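Local structure of putative acyl-CoA thioester hydrolase YbhC (Escherichia coli K-12, 3GRH) at residues A[215-223]-A[299-307]; A[334-344]-A[363-374]. The protein is a putative thioesterase of the outer membrane, a lipoprotein of the pectinesterase family that neither binds pectin nor shows pectinesterase activity. One frame throughout, in Å; residues are numbered along the deposited sequence.

Interaction 1. Residues A[215-223]-A[299-307]; sequences GDSVDAGNH and NSRTQQEAY
Arg301 NH1 is gripped by two backbone carbonyls of the facing loop. Gly221 O, 2.9 Å from Arg301 NH1, lies in the guanidinium plane, whereas Asp219 O, equally distant, is tilted 25° out of it. Arginine suits this place because its long chain carries several N-H groups to the facing loop; with CG anti to the backbone N (chi1 -176°) it runs toward the loop, then bends at chi3 (67°) to present its edge to the carbonyls. NH2 has a salt bridge with Asp278 and also donates to water 2, which lies within bonding distance of Gly221 O. In the right-handed parallel beta-helix of the pectinesterase family, this contact links loops from separate coils. Asp219 holds its own loop in shape: Asp219 OD1 accepts hydrogen bonds from His223 NE2 at 2.8 Å and, in an Asx turn, from Gly221 N, the two donors arriving from opposite faces of the carboxylate plane. Val218 CB covers one face of the His223 ring. The small Ala220 lets its CB lie 3.7 Å from Thr302 CB and 3.5 Å from Gln304 OE1. At the solvent-facing end, Asp216 OD1 sits 3.1 Å from Ser300 OG and forms a salt bridge with Arg245.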
loop_
_atom_site.group_PDB
_atom_site.type_symbol
_atom_site.label_atom_id
_atom_site.label_comp_id
_atom_site.label_asym_id
_atom_site.label_seq_id
_atom_site.Cartn_x
_atom_site.Cartn_y
_atom_site.Cartn_z
ATOM N N GLY A 215 -14.399 -8.679 4.597
ATOM C CA GLY A 215 -15.160 -8.678 3.392
ATOM C C GLY A 215 -16.517 -8.076 3.503
ATOM O O GLY A 215 -16.663 -6.948 3.981
ATOM N N ASP A 216 -17.520 -8.811 3.008
ATOM C CA ASP A 216 -18.884 -8.280 2.985
ATOM C C ASP A 216 -19.721 -8.724 4.203
ATOM O O ASP A 216 -20.996 -8.700 4.203
ATOM C CB ASP A 216 -19.532 -8.638 1.654
ATOM C CG ASP A 216 -18.677 -8.242 0.417
ATOM O OD1 ASP A 216 -18.134 -7.092 0.317
ATOM O OD2 ASP A 216 -18.556 -9.106 -0.492
ATOM N N SER A 217 -19.047 -9.069 5.294
ATOM C CA SER A 217 -19.706 -9.460 6.516
ATOM C C SER A 217 -20.173 -8.266 7.325
ATOM O O SER A 217 -20.895 -8.401 8.321
ATOM C CB SER A 217 -18.829 -10.378 7.385
ATOM O OG SER A 217 -17.773 -9.670 7.984
ATOM N N VAL A 218 -19.741 -7.078 6.905
ATOM C CA VAL A 218 -20.066 -5.854 7.561
ATOM C C VAL A 218 -20.731 -4.906 6.576
ATOM O O VAL A 218 -20.714 -5.126 5.347
ATOM C CB VAL A 218 -18.788 -5.216 8.173
ATOM C CG1 VAL A 218 -18.209 -6.181 9.180
ATOM C CG2 VAL A 218 -17.732 -4.892 7.076
ATOM N N ASP A 219 -21.366 -3.887 7.125
ATOM C CA ASP A 219 -22.047 -2.871 6.342
ATOM C C ASP A 219 -21.192 -1.795 5.706
ATOM O O ASP A 219 -19.949 -1.915 5.640
ATOM C CB ASP A 219 -23.178 -2.200 7.152
ATOM C CG ASP A 219 -22.696 -1.333 8.309
ATOM O OD1 ASP A 219 -21.570 -0.842 8.395
ATOM O OD2 ASP A 219 -23.521 -1.119 9.239
ATOM N N ALA A 220 -21.862 -0.817 5.087
ATOM C CA ALA A 220 -21.150 0.205 4.246
ATOM C C ALA A 220 -20.393 1.270 5.042
ATOM O O ALA A 220 -19.695 2.105 4.453
ATOM C CB ALA A 220 -22.145 0.854 3.239
ATOM N N GLY A 221 -20.464 1.221 6.367
ATOM C CA GLY A 221 -19.872 2.249 7.209
ATOM C C GLY A 221 -18.394 2.066 7.440
ATOM O O GLY A 221 -17.724 1.386 6.657
ATOM N N ASN A 222 -17.853 2.735 8.444
ATOM C CA ASN A 222 -16.421 2.658 8.720
ATOM C C ASN A 222 -16.045 1.322 9.327
ATOM O O ASN A 222 -16.462 0.980 10.459
ATOM C CB ASN A 222 -16.044 3.821 9.651
ATOM C CG ASN A 222 -14.545 3.887 9.938
ATOM O OD1 ASN A 222 -13.740 3.928 9.030
ATOM N ND2 ASN A 222 -14.181 3.929 11.239
ATOM N N HIS A 223 -15.249 0.541 8.579
ATOM C CA HIS A 223 -14.776 -0.747 8.979
ATOM C C HIS A 223 -13.385 -0.996 8.473
ATOM O O HIS A 223 -13.225 -1.785 7.562
ATOM C CB HIS A 223 -15.715 -1.810 8.424
ATOM C CG HIS A 223 -17.068 -1.774 9.061
ATOM N ND1 HIS A 223 -17.261 -2.129 10.372
ATOM C CD2 HIS A 223 -18.282 -1.445 8.566
ATOM C CE1 HIS A 223 -18.555 -1.996 10.670
ATOM N NE2 HIS A 223 -19.194 -1.574 9.587
ATOM N N ASN A 299 -17.887 -3.070 -5.405
ATOM C CA ASN A 299 -19.034 -2.383 -4.817
ATOM C C ASN A 299 -19.993 -3.343 -4.093
ATOM O O ASN A 299 -21.168 -3.016 -3.897
ATOM C CB ASN A 299 -19.789 -1.552 -5.858
ATOM C CG ASN A 299 -20.499 -2.390 -6.852
ATOM O OD1 ASN A 299 -20.203 -3.583 -7.020
ATOM N ND2 ASN A 299 -21.418 -1.766 -7.595
ATOM N N SER A 300 -19.449 -4.452 -3.588
ATOM C CA SER A 300 -20.242 -5.456 -2.878
ATOM C C SER A 300 -20.551 -5.054 -1.425
ATOM O O SER A 300 -21.578 -5.507 -0.819
ATOM C CB SER A 300 -19.544 -6.807 -2.916
ATOM O OG SER A 300 -18.162 -6.660 -2.750
ATOM N N ARG A 301 -19.700 -4.229 -0.833
ATOM C CA ARG A 301 -19.920 -3.819 0.548
ATOM C C ARG A 301 -20.570 -2.434 0.586
ATOM O O ARG A 301 -21.481 -2.170 1.381
ATOM C CB ARG A 301 -18.607 -3.802 1.351
ATOM C CG ARG A 301 -18.783 -3.488 2.795
ATOM C CD ARG A 301 -17.460 -3.263 3.423
ATOM N NE ARG A 301 -16.772 -2.054 2.940
ATOM C CZ ARG A 301 -16.731 -0.900 3.591
ATOM N NH1 ARG A 301 -17.406 -0.757 4.739
ATOM N NH2 ARG A 301 -16.041 0.122 3.113
ATOM N N THR A 302 -20.093 -1.549 -0.280
ATOM C CA THR A 302 -20.621 -0.183 -0.371
ATOM C C THR A 302 -20.783 0.209 -1.811
ATOM O O THR A 302 -19.952 -0.130 -2.674
ATOM C CB THR A 302 -19.800 0.865 0.430
ATOM O OG1 THR A 302 -20.358 2.183 0.234
ATOM C CG2 THR A 302 -18.377 0.898 0.045
ATOM N N GLN A 303 -21.911 0.857 -2.085
ATOM C CA GLN A 303 -22.154 1.364 -3.401
ATOM C C GLN A 303 -22.093 2.884 -3.437
ATOM O O GLN A 303 -22.323 3.510 -4.492
ATOM C CB GLN A 303 -23.526 0.874 -3.877
ATOM C CG GLN A 303 -23.537 -0.587 -4.139
ATOM C CD GLN A 303 -24.372 -0.938 -5.353
ATOM O OE1 GLN A 303 -25.429 -0.352 -5.589
ATOM N NE2 GLN A 303 -23.887 -1.899 -6.143
ATOM N N GLN A 304 -21.833 3.504 -2.296
ATOM C CA GLN A 304 -21.947 4.966 -2.208
ATOM C C GLN A 304 -20.644 5.733 -2.427
ATOM O O GLN A 304 -20.666 6.946 -2.679
ATOM C CB GLN A 304 -22.505 5.416 -0.848
ATOM C CG GLN A 304 -21.981 4.713 0.404
ATOM C CD GLN A 304 -22.846 5.004 1.639
ATOM O OE1 GLN A 304 -23.159 4.096 2.434
ATOM N NE2 GLN A 304 -23.267 6.273 1.790
ATOM N N GLU A 305 -19.524 5.059 -2.260
ATOM C CA GLU A 305 -18.244 5.739 -2.302
ATOM C C GLU A 305 -17.128 4.747 -2.485
ATOM O O GLU A 305 -17.265 3.565 -2.148
ATOM C CB GLU A 305 -18.014 6.500 -1.004
ATOM C CG GLU A 305 -17.970 5.554 0.239
ATOM C CD GLU A 305 -17.904 6.317 1.574
ATOM O OE1 GLU A 305 -17.474 7.493 1.592
ATOM O OE2 GLU A 305 -18.301 5.711 2.619
ATOM N N ALA A 306 -16.027 5.242 -3.048
ATOM C CA ALA A 306 -14.845 4.442 -3.222
ATOM C C ALA A 306 -13.737 5.370 -3.552
ATOM O O ALA A 306 -13.945 6.318 -4.241
ATOM C CB ALA A 306 -15.014 3.487 -4.395
ATOM N N TYR A 307 -12.556 5.108 -3.023
ATOM C CA TYR A 307 -11.381 5.969 -3.177
ATOM C C TYR A 307 -10.147 5.108 -3.251
ATOM O O TYR A 307 -9.887 4.417 -2.296
ATOM C CB TYR A 307 -11.184 6.947 -2.008
ATOM C CG TYR A 307 -12.445 7.595 -1.500
ATOM C CD1 TYR A 307 -12.994 8.717 -2.108
ATOM C CD2 TYR A 307 -13.128 6.999 -0.455
ATOM C CE1 TYR A 307 -14.196 9.246 -1.617
ATOM C CE2 TYR A 307 -14.352 7.521 -0.012
ATOM C CZ TYR A 307 -14.842 8.636 -0.598
ATOM O OH TYR A 307 -16.038 9.195 -0.098
HETATM O O HOH W 1 -22.347 -4.083 3.206
HETATM O O HOH W 2 -16.265 2.699 4.593
#

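Interaction 2. Residues A[334-344]-A[363-374]; sequences GVAQLGRSLDV and FNTAKPWADAVI
Gln337 NE2 donates to Lys367 O at 2.8 Å, an almost straight bond (169°) with the carbonyl oxygen in the plane of the amide; beside it the backbone bond from Leu338 N to Pro368 O measures 2.7 Å. These bonds lie at the corner just before two successive coils of the parallel beta-helix meet, strand 339-342 pairing in parallel with the weakly bonded strand 369-373. Ala370 N to Gly339 O and Val373 N to Ser341 O make the parallel pairing, and Asn364 N reaches Ala336 O at the other end. Arg340, which probably binds substrate as in relatives, stands on the face it shares with Ala370 and Val373. Its chain, extended from CG to NE, lays the guanidinium flat over Val373, whose CB is 3.6 Å from Arg340 CZ. NE forms a salt bridge with Asp280, the predicted nucleophile, and the guanidinium makes a cation-pi contact with Tyr307, while NH1 uses water 4 to reach Asp371 O. A leucine in place of Arg340 would probably leave Asp280 without its charged mate and Val373 without the flat group over it. On the other face, the backbone angles at Gly339 would jam a CB against the preceding carbonyl O, and it would also clash with Trp369 CZ3, so glycine suits the place. The Trp369 ring takes a CH-pi contact from Leu338 CB, 3.9 Å from the centroid of its six-membered ring, and Leu338 CD2 approaches Phe363. Farther along, Leu342 and Val373 lie side by side, so close that Leu342 CD1 is only 3.5 Å from Val373 CG1.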
loop_
_atom_site.group_PDB
_atom_site.type_symbol
_atom_site.label_atom_id
_atom_site.label_comp_id
_atom_site.label_asym_id
_atom_site.label_seq_id
_atom_site.Cartn_x
_atom_site.Cartn_y
_atom_site.Cartn_z
ATOM N N GLY A 334 -19.936 5.552 -12.158
ATOM C CA GLY A 334 -19.253 6.811 -11.917
ATOM C C GLY A 334 -19.163 7.271 -10.489
ATOM O O GLY A 334 -19.033 8.450 -10.235
ATOM N N VAL A 335 -19.200 6.343 -9.543
ATOM C CA VAL A 335 -19.158 6.667 -8.128
ATOM C C VAL A 335 -17.704 6.762 -7.663
ATOM O O VAL A 335 -17.306 7.704 -6.971
ATOM C CB VAL A 335 -19.922 5.591 -7.365
ATOM C CG1 VAL A 335 -19.513 5.491 -5.835
ATOM C CG2 VAL A 335 -21.401 5.817 -7.621
ATOM N N ALA A 336 -16.918 5.787 -8.107
ATOM C CA ALA A 336 -15.526 5.626 -7.633
ATOM C C ALA A 336 -14.640 6.828 -7.962
ATOM O O ALA A 336 -14.701 7.433 -8.995
ATOM C CB ALA A 336 -14.934 4.380 -8.236
ATOM N N GLN A 337 -13.764 7.134 -7.026
ATOM C CA GLN A 337 -12.818 8.208 -7.186
ATOM C C GLN A 337 -11.390 7.722 -7.012
ATOM O O GLN A 337 -11.141 6.687 -6.458
ATOM C CB GLN A 337 -13.183 9.313 -6.186
ATOM C CG GLN A 337 -14.380 10.089 -6.638
ATOM C CD GLN A 337 -14.960 11.012 -5.562
ATOM O OE1 GLN A 337 -15.359 10.526 -4.488
ATOM N NE2 GLN A 337 -15.075 12.284 -5.856
ATOM N N LEU A 338 -10.425 8.475 -7.562
ATOM C CA LEU A 338 -9.016 8.063 -7.542
ATOM C C LEU A 338 -8.415 8.238 -6.197
ATOM O O LEU A 338 -7.418 7.552 -5.846
ATOM C CB LEU A 338 -8.251 8.802 -8.579
ATOM C CG LEU A 338 -8.622 8.580 -10.025
ATOM C CD1 LEU A 338 -7.809 9.572 -10.876
ATOM C CD2 LEU A 338 -8.338 7.138 -10.373
ATOM N N GLY A 339 -8.957 9.153 -5.365
ATOM C CA GLY A 339 -8.360 9.296 -4.067
ATOM C C GLY A 339 -8.876 10.460 -3.252
ATOM O O GLY A 339 -9.754 11.200 -3.681
ATOM N N ARG A 340 -8.279 10.627 -2.085
ATOM C CA ARG A 340 -8.561 11.763 -1.162
ATOM C C ARG A 340 -7.425 11.786 -0.177
ATOM O O ARG A 340 -6.726 10.811 0.060
ATOM C CB ARG A 340 -9.871 11.655 -0.420
ATOM C CG ARG A 340 -10.005 10.398 0.368
ATOM C CD ARG A 340 -11.363 10.325 1.003
ATOM N NE ARG A 340 -11.539 9.135 1.826
ATOM C CZ ARG A 340 -12.616 8.899 2.571
ATOM N NH1 ARG A 340 -13.647 9.751 2.613
ATOM N NH2 ARG A 340 -12.672 7.804 3.307
ATOM N N SER A 341 -7.133 12.958 0.356
ATOM C CA SER A 341 -6.035 13.024 1.298
ATOM C C SER A 341 -6.462 12.510 2.664
ATOM O O SER A 341 -7.596 12.729 3.086
ATOM C CB SER A 341 -5.551 14.497 1.400
ATOM O OG SER A 341 -4.483 14.658 2.362
ATOM N N LEU A 342 -5.561 11.790 3.333
ATOM C CA LEU A 342 -5.817 11.229 4.663
ATOM C C LEU A 342 -5.193 12.193 5.662
ATOM O O LEU A 342 -4.016 12.088 5.994
ATOM C CB LEU A 342 -5.195 9.814 4.768
ATOM C CG LEU A 342 -5.283 9.025 6.051
ATOM C CD1 LEU A 342 -6.719 8.885 6.469
ATOM C CD2 LEU A 342 -4.672 7.651 5.848
ATOM N N ASP A 343 -6.011 13.169 6.101
ATOM C CA ASP A 343 -5.522 14.303 6.880
ATOM C C ASP A 343 -5.492 13.939 8.378
ATOM O O ASP A 343 -6.278 14.397 9.188
ATOM C CB ASP A 343 -6.377 15.516 6.630
ATOM C CG ASP A 343 -6.078 16.223 5.346
ATOM O OD1 ASP A 343 -5.192 15.793 4.554
ATOM O OD2 ASP A 343 -6.780 17.253 5.156
ATOM N N VAL A 344 -4.535 13.105 8.725
ATOM C CA VAL A 344 -4.420 12.512 10.055
ATOM C C VAL A 344 -3.939 13.492 11.114
ATOM O O VAL A 344 -4.225 13.341 12.346
ATOM C CB VAL A 344 -3.510 11.277 10.032
ATOM C CG1 VAL A 344 -4.244 10.082 9.456
ATOM C CG2 VAL A 344 -2.200 11.521 9.292
ATOM N N PHE A 363 -15.218 5.276 -13.065
ATOM C CA PHE A 363 -14.771 6.397 -12.232
ATOM C C PHE A 363 -15.536 7.684 -12.465
ATOM O O PHE A 363 -16.093 7.897 -13.543
ATOM C CB PHE A 363 -13.272 6.631 -12.379
ATOM C CG PHE A 363 -12.461 5.521 -11.824
ATOM C CD1 PHE A 363 -12.080 5.543 -10.509
ATOM C CD2 PHE A 363 -12.110 4.454 -12.595
ATOM C CE1 PHE A 363 -11.372 4.454 -9.989
ATOM C CE2 PHE A 363 -11.417 3.400 -12.087
ATOM C CZ PHE A 363 -11.049 3.404 -10.789
ATOM N N ASN A 364 -15.521 8.563 -11.461
ATOM C CA ASN A 364 -16.099 9.896 -11.553
ATOM C C ASN A 364 -15.125 10.786 -12.293
ATOM O O ASN A 364 -14.116 11.163 -11.736
ATOM C CB ASN A 364 -16.350 10.436 -10.145
ATOM C CG ASN A 364 -17.091 11.783 -10.134
ATOM O OD1 ASN A 364 -17.004 12.582 -11.062
ATOM N ND2 ASN A 364 -17.816 12.030 -9.045
ATOM N N THR A 365 -15.379 11.049 -13.566
ATOM C CA THR A 365 -14.366 11.731 -14.354
ATOM C C THR A 365 -14.361 13.218 -14.135
ATOM O O THR A 365 -13.318 13.839 -14.368
ATOM C CB THR A 365 -14.498 11.443 -15.849
ATOM O OG1 THR A 365 -15.786 11.882 -16.288
ATOM C CG2 THR A 365 -14.320 9.956 -16.119
ATOM N N ALA A 366 -15.503 13.778 -13.711
ATOM C CA ALA A 366 -15.642 15.202 -13.373
ATOM C C ALA A 366 -15.016 15.595 -12.034
ATOM O O ALA A 366 -14.472 16.709 -11.903
ATOM C CB ALA A 366 -17.091 15.597 -13.388
ATOM N N LYS A 367 -15.051 14.697 -11.055
ATOM C CA LYS A 367 -14.447 14.957 -9.770
ATOM C C LYS A 367 -13.714 13.697 -9.295
ATOM O O LYS A 367 -14.183 12.922 -8.478
ATOM C CB LYS A 367 -15.489 15.347 -8.760
ATOM C CG LYS A 367 -16.135 16.651 -9.018
ATOM C CD LYS A 367 -16.940 17.072 -7.823
ATOM C CE LYS A 367 -17.308 18.547 -7.906
ATOM N NZ LYS A 367 -17.147 19.096 -9.293
ATOM N N PRO A 368 -12.561 13.424 -9.883
ATOM C CA PRO A 368 -11.855 12.224 -9.516
ATOM C C PRO A 368 -11.219 12.204 -8.142
ATOM O O PRO A 368 -10.875 11.159 -7.671
ATOM C CB PRO A 368 -10.752 12.139 -10.589
ATOM C CG PRO A 368 -10.611 13.545 -11.030
ATOM C CD PRO A 368 -11.908 14.154 -10.983
ATOM N N TRP A 369 -11.067 13.363 -7.523
ATOM C CA TRP A 369 -10.492 13.480 -6.216
ATOM C C TRP A 369 -11.491 14.080 -5.232
ATOM O O TRP A 369 -12.123 15.122 -5.466
ATOM C CB TRP A 369 -9.254 14.347 -6.280
ATOM C CG TRP A 369 -8.232 13.990 -7.287
ATOM C CD1 TRP A 369 -7.951 14.667 -8.411
ATOM C CD2 TRP A 369 -7.292 12.880 -7.242
ATOM N NE1 TRP A 369 -6.884 14.061 -9.082
ATOM C CE2 TRP A 369 -6.503 12.955 -8.350
ATOM C CE3 TRP A 369 -7.056 11.853 -6.305
ATOM C CZ2 TRP A 369 -5.485 12.044 -8.583
ATOM C CZ3 TRP A 369 -6.065 10.966 -6.544
ATOM C CH2 TRP A 369 -5.304 11.057 -7.646
ATOM N N ALA A 370 -11.652 13.381 -4.130
ATOM C CA ALA A 370 -12.630 13.742 -3.096
ATOM C C ALA A 370 -12.052 14.647 -2.017
ATOM O O ALA A 370 -10.841 14.768 -1.834
ATOM C CB ALA A 370 -13.180 12.460 -2.466
ATOM N N ASP A 371 -12.939 15.225 -1.215
ATOM C CA ASP A 371 -12.466 15.968 -0.051
ATOM C C ASP A 371 -11.744 15.071 0.945
ATOM O O ASP A 371 -11.950 13.833 0.972
ATOM C CB ASP A 371 -13.637 16.574 0.676
ATOM C CG ASP A 371 -14.443 17.510 -0.181
ATOM O OD1 ASP A 371 -14.052 17.842 -1.336
ATOM O OD2 ASP A 371 -15.540 17.928 0.317
ATOM N N ALA A 372 -10.939 15.676 1.815
ATOM C CA ALA A 372 -10.090 14.870 2.724
ATOM C C ALA A 372 -10.862 14.159 3.791
ATOM O O ALA A 372 -11.900 14.659 4.266
ATOM C CB ALA A 372 -9.046 15.732 3.373
ATOM N N VAL A 373 -10.374 12.974 4.144
ATOM C CA VAL A 373 -10.979 12.268 5.257
ATOM C C VAL A 373 -10.380 12.851 6.540
ATOM O O VAL A 373 -9.248 13.371 6.562
ATOM C CB VAL A 373 -10.914 10.753 5.087
ATOM C CG1 VAL A 373 -9.548 10.311 5.002
ATOM C CG2 VAL A 373 -11.697 10.007 6.212
ATOM N N ILE A 374 -11.216 12.820 7.587
ATOM C CA ILE A 374 -10.879 13.249 8.949
ATOM C C ILE A 374 -11.107 14.745 9.074
ATOM O O ILE A 374 -11.877 15.193 9.919
ATOM C CB ILE A 374 -9.450 12.806 9.433
ATOM C CG1 ILE A 374 -9.389 11.263 9.507
ATOM C CG2 ILE A 374 -9.139 13.376 10.828
ATOM C CD1 ILE A 374 -7.997 10.704 9.696
HETATM O O HOH W 3 -18.437 10.225 -6.845
HETATM O O HOH W 4 -14.156 12.290 1.310
HETATM O O HOH W 5 -8.527 15.374 -0.570
#

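Overall arrangement
From the N terminus, the chain first lays down the loop 215-223, after strand 208-212, then winds through 75 residues without a helix before 299-307 returns to close interaction 1. Three coils of the beta-helix are thus spanned by one loop-to-loop contact. Interaction 2 opens after the first has closed, and its loop is shorter: 18 residues carry the chain from 334-344 round to 363-374, joining neighbouring coils. The two are in series, neither nested nor crossed, with centres about 15 Å apart. They nevertheless touch, because 299-307 runs into strand 307-311, the neighbour of 337-342: Ala306 O probably accepts a bond from Gln337 N, and the Tyr307 ring packs against Arg340 and Ala370.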